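Local coordinates for endo-1,4-beta-xylanase (Pseudoalteromonas haloplanktis, PDB 1H12), which hydrolyses internal beta-1,4 linkages of xylan as a cold-adapted glycoside hydrolase of family 8, at residues 348-353 and 387-392; 363-368 and 391-396. One frame throughout, in Å; residues are numbered along the deposited sequence.

Contact 1 (348-353 and 387-392); sequences NAVALL and MLAMLH
Val350 and Ala389 bring two helices close together, their CA atoms 6.0 Å apart, with segments 348-353 and 387-392 running in broadly the same direction. The valine, buried like the other three residues that meet here, carries most of the contact by using its two methyl groups on different targets. CG2 reaches the backbone side of the neighbouring helix, 3.6 Å from the CA of Ala389, and also lies against that residue's CB. The small alanine side chain allows the approach, because beyond CB it has nothing to hold the valine off. The same methyl packs on His392 one turn further along, with Val350 CG2 3.7 Å from the histidine CB. CG1 lies anti to the backbone N of Val350 (chi1 178°), which carries it over a face of the imidazole. It sits 4.2 Å from the ring centroid and 26° off the ring normal, a CH-pi contact. His392 is thus met both along its CB and over its ring. The ring also stacks with Phe397 and packs on Leu291 of helix 283-296, so aromatic and aliphatic partners together restrict its turning. Helices 342-351 and 379-392 belong to the (alpha/alpha)6 barrel of family 8 enzymes, and helix 358-369, roughly antiparallel to the first of them, comes between them in the chain. Both bring residues to the xylose pocket near their N-terminal ends, Glu342 on the first and Asn382 on the second. The contact lies further down, the side chain of Ala389 being about 14 Å from the bound xylopyranose. Where helix 342-351 gives way to 3-10 geometry, Leu353 adds a lesser touch: its CD1 comes 3.9 Å from the carbonyl oxygen of His392.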
# COMPACT_ATOMS: atom_id res chain seq x y z
N ASN A 348 -10.15 4.74 2.89
CA ASN A 348 -10.79 6.03 3.03
C ASN A 348 -10.68 6.57 4.45
O ASN A 348 -10.63 7.78 4.67
CB ASN A 348 -12.23 5.97 2.55
CG ASN A 348 -12.32 5.74 1.06
OD1 ASN A 348 -11.36 6.06 0.33
ND2 ASN A 348 -13.48 5.24 0.57
N ALA A 349 -10.65 5.67 5.46
CA ALA A 349 -10.43 6.11 6.83
C ALA A 349 -9.02 6.70 7.02
O ALA A 349 -8.85 7.69 7.73
CB ALA A 349 -10.69 4.99 7.79
N VAL A 350 -8.00 6.09 6.40
CA VAL A 350 -6.67 6.62 6.50
C VAL A 350 -6.55 7.97 5.85
O VAL A 350 -5.83 8.86 6.32
CB VAL A 350 -5.62 5.64 5.93
CG1 VAL A 350 -4.25 6.20 5.99
CG2 VAL A 350 -5.73 4.30 6.63
N ALA A 351 -7.28 8.16 4.75
CA ALA A 351 -7.30 9.43 4.06
C ALA A 351 -7.70 10.60 4.95
O ALA A 351 -7.32 11.74 4.69
CB ALA A 351 -8.27 9.39 2.88
N LEU A 352 -8.46 10.30 6.00
CA LEU A 352 -8.90 11.34 6.95
C LEU A 352 -7.79 12.07 7.63
O LEU A 352 -8.00 13.18 8.14
CB LEU A 352 -9.86 10.75 7.98
CG LEU A 352 -11.14 10.17 7.40
CD1 LEU A 352 -11.89 9.49 8.54
CD2 LEU A 352 -11.98 11.26 6.71
N LEU A 353 -6.58 11.53 7.65
CA LEU A 353 -5.42 12.23 8.18
C LEU A 353 -5.07 13.48 7.38
O LEU A 353 -4.28 14.30 7.85
CB LEU A 353 -4.25 11.27 8.31
CG LEU A 353 -4.43 10.16 9.32
CD1 LEU A 353 -3.48 9.00 9.08
CD2 LEU A 353 -4.24 10.70 10.76
N MET A 387 -5.86 -4.29 7.86
CA MET A 387 -4.71 -4.35 8.78
C MET A 387 -3.89 -3.09 8.71
O MET A 387 -3.58 -2.48 9.74
CB MET A 387 -3.86 -5.60 8.43
CG MET A 387 -2.64 -5.78 9.28
SD MET A 387 -2.90 -6.39 10.95
CE MET A 387 -2.89 -4.88 11.97
N LEU A 388 -3.52 -2.65 7.51
CA LEU A 388 -2.73 -1.43 7.39
C LEU A 388 -3.47 -0.23 7.98
O LEU A 388 -2.87 0.57 8.70
CB LEU A 388 -2.37 -1.17 5.92
CG LEU A 388 -1.40 -2.14 5.30
CD1 LEU A 388 -1.29 -1.83 3.81
CD2 LEU A 388 -0.05 -2.07 5.93
N ALA A 389 -4.76 -0.12 7.69
CA ALA A 389 -5.52 1.01 8.18
C ALA A 389 -5.59 1.01 9.74
O ALA A 389 -5.52 2.05 10.37
CB ALA A 389 -6.91 0.99 7.62
N MET A 390 -5.76 -0.19 10.33
CA MET A 390 -5.78 -0.27 11.76
C MET A 390 -4.52 0.31 12.37
O MET A 390 -4.59 0.97 13.42
CB MET A 390 -6.02 -1.72 12.24
CG MET A 390 -7.46 -2.16 12.25
SD MET A 390 -8.54 -1.13 13.27
CE MET A 390 -7.76 -1.21 14.48
N LEU A 391 -3.35 0.07 11.76
CA LEU A 391 -2.13 0.66 12.19
C LEU A 391 -2.12 2.19 12.01
O LEU A 391 -1.74 2.95 12.93
CB LEU A 391 -0.93 0.03 11.47
CG LEU A 391 -0.81 -1.45 11.67
CD1 LEU A 391 0.19 -2.02 10.67
CD2 LEU A 391 -0.38 -1.79 13.10
N HIS A 392 -2.54 2.65 10.84
CA HIS A 392 -2.54 4.05 10.54
C HIS A 392 -3.43 4.89 11.41
O HIS A 392 -3.12 6.06 11.63
CB HIS A 392 -2.94 4.28 9.08
CG HIS A 392 -1.85 4.07 8.10
ND1 HIS A 392 -0.73 4.86 8.08
CD2 HIS A 392 -1.74 3.16 7.10
CE1 HIS A 392 0.04 4.42 7.08
NE2 HIS A 392 -0.55 3.39 6.46

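Contact 2 (363-368 and 391-396); sequences EFFNEF and LHVSGN
The carbonyl oxygen of Leu391, two residues before the Val393 that meets Phe365 and Phe368, is gripped by two backbone amides at the end of helix 379-392. Asn396 N donates to Leu391 O at 3.0 Å, and Ser394 N adds a weak, longer bond to the same oxygen at 3.4 Å. Gly395, with a positive phi of 74°, bends the chain inside this turn, and the hydroxyl of Ser394 lies close to the carbonyl oxygens of Met390 and Leu391. The contact thus forms where this helix of the (alpha/alpha)6 barrel ends and its chain turns beside the preceding barrel helix, 358-369. Val393 leaves the turn toward that helix and is met there by two phenylalanines spaced three residues apart. Phe365 meets the valine with an edge: its CE1 is 3.9 Å from Val393 CB, which lies in the ring plane. Both valine methyls also approach that one ring carbon, CG2 at 4.1 Å and CG1 at 4.2 Å, so the branch point of the valine faces the ring's rim. The CA-CB bond of Phe365 does not itself aim at Val393; it is the extension of CG anti to the backbone N (chi1 -172°) that brings CE1 across. Phe368 makes the smaller touch, its CE2 resting 4.0 Å from Val393 CG2. Here the ring is met at a slant, and the two side chains pass at an angle to each other. The interface is wholly apolar, while the backbone of Val393 bonds to Ala21. Around it, helix 20-23 covers Phe365 and Val393 through Leu20, helix 29-40 packs on Ser394, and Phe368 reaches from its own helix to helix 342-351, where it touches Ala346 and Ala349.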
# COMPACT_ATOMS: atom_id res chain seq x y z
N GLU A 363 -18.35 10.25 9.53
CA GLU A 363 -18.99 9.24 8.75
C GLU A 363 -18.01 8.19 8.23
O GLU A 363 -18.25 6.99 8.43
CB GLU A 363 -19.65 9.85 7.53
N PHE A 364 -16.94 8.60 7.56
CA PHE A 364 -15.99 7.64 6.99
C PHE A 364 -15.29 6.87 8.11
O PHE A 364 -15.07 5.67 7.99
CB PHE A 364 -15.01 8.27 6.04
CG PHE A 364 -15.59 8.61 4.67
CD1 PHE A 364 -15.56 7.65 3.68
CD2 PHE A 364 -16.18 9.82 4.42
CE1 PHE A 364 -16.13 7.92 2.44
CE2 PHE A 364 -16.76 10.10 3.18
CZ PHE A 364 -16.74 9.10 2.21
N PHE A 365 -14.96 7.53 9.21
CA PHE A 365 -14.27 6.81 10.24
C PHE A 365 -15.18 5.75 10.88
O PHE A 365 -14.78 4.60 11.11
CB PHE A 365 -13.70 7.71 11.33
CG PHE A 365 -12.84 6.93 12.26
CD1 PHE A 365 -11.53 6.66 11.92
CD2 PHE A 365 -13.33 6.37 13.43
CE1 PHE A 365 -10.75 5.86 12.72
CE2 PHE A 365 -12.51 5.58 14.23
CZ PHE A 365 -11.24 5.33 13.85
N ASN A 366 -16.41 6.15 11.20
CA ASN A 366 -17.33 5.20 11.83
C ASN A 366 -17.71 4.06 10.93
O ASN A 366 -17.88 2.92 11.40
CB ASN A 366 -18.51 5.95 12.47
CG ASN A 366 -18.02 6.64 13.76
OD1 ASN A 366 -17.58 5.96 14.62
ND2 ASN A 366 -17.98 7.92 13.80
N GLU A 367 -17.80 4.28 9.63
CA GLU A 367 -18.07 3.20 8.69
C GLU A 367 -16.94 2.18 8.71
O GLU A 367 -17.20 0.99 8.45
CB GLU A 367 -18.31 3.70 7.29
CG GLU A 367 -19.64 4.41 7.21
CD GLU A 367 -20.00 4.89 5.85
OE1 GLU A 367 -19.35 4.37 4.89
OE2 GLU A 367 -20.99 5.74 5.76
N PHE A 368 -15.72 2.61 8.94
CA PHE A 368 -14.58 1.69 9.07
C PHE A 368 -14.55 1.00 10.45
O PHE A 368 -14.39 -0.19 10.54
CB PHE A 368 -13.28 2.44 8.83
CG PHE A 368 -12.05 1.70 9.24
CD1 PHE A 368 -11.58 0.59 8.55
CD2 PHE A 368 -11.34 2.08 10.34
CE1 PHE A 368 -10.49 -0.12 8.91
CE2 PHE A 368 -10.22 1.35 10.74
CZ PHE A 368 -9.80 0.27 10.02
N LEU A 391 -3.35 0.07 11.76
CA LEU A 391 -2.13 0.66 12.19
C LEU A 391 -2.12 2.19 12.01
O LEU A 391 -1.74 2.95 12.93
CB LEU A 391 -0.93 0.03 11.47
CG LEU A 391 -0.81 -1.45 11.67
CD1 LEU A 391 0.19 -2.02 10.67
CD2 LEU A 391 -0.38 -1.79 13.10
N HIS A 392 -2.54 2.65 10.84
CA HIS A 392 -2.54 4.05 10.54
C HIS A 392 -3.43 4.89 11.41
O HIS A 392 -3.12 6.06 11.63
CB HIS A 392 -2.94 4.28 9.08
CG HIS A 392 -1.85 4.07 8.10
ND1 HIS A 392 -0.73 4.86 8.08
CD2 HIS A 392 -1.74 3.16 7.10
CE1 HIS A 392 0.04 4.42 7.08
NE2 HIS A 392 -0.55 3.39 6.46
N VAL A 393 -4.55 4.34 11.85
CA VAL A 393 -5.54 5.13 12.60
C VAL A 393 -5.39 5.02 14.10
O VAL A 393 -6.15 5.63 14.85
CB VAL A 393 -7.00 4.80 12.19
CG1 VAL A 393 -7.21 4.95 10.71
CG2 VAL A 393 -7.47 3.46 12.71
N SER A 394 -4.39 4.27 14.56
CA SER A 394 -4.13 4.06 15.98
C SER A 394 -2.76 4.59 16.39
O SER A 394 -2.30 4.27 17.52
CB SER A 394 -4.25 2.60 16.28
OG SER A 394 -3.21 1.87 15.57
N GLY A 395 -2.08 5.33 15.53
CA GLY A 395 -0.79 5.84 15.86
C GLY A 395 0.32 4.79 15.85
O GLY A 395 1.39 5.08 16.37
N ASN A 396 0.11 3.65 15.21
CA ASN A 396 1.09 2.61 15.21
C ASN A 396 1.92 2.54 13.94
O ASN A 396 2.84 1.70 13.87
CB ASN A 396 0.44 1.23 15.45
CG ASN A 396 0.10 0.99 16.90
OD1 ASN A 396 -1.11 0.94 17.30
ND2 ASN A 396 1.10 0.83 17.69

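Contacts 1 and 2 have centres 5 Å apart and form one continuous piece of the core, on the same side of the chain's centre. Along the sequence, helices 342-351 and 358-369 follow each other, and both then pack on the C-terminal part of helix 379-392, where the segments of both contacts overlap at Leu391 and His392. Side chains bridge the two: Phe368 CZ lies 3.8 Å from Ala389 CB, and Leu352 lies against Phe365. Three successive barrel helices are thereby joined about 12 to 14 Å from the bound xylopyranose, measured from the side chains of Phe368 and Ala389. Contact 2 lies further from the centre of the chain, at about 16 Å against 11 Å for contact 1.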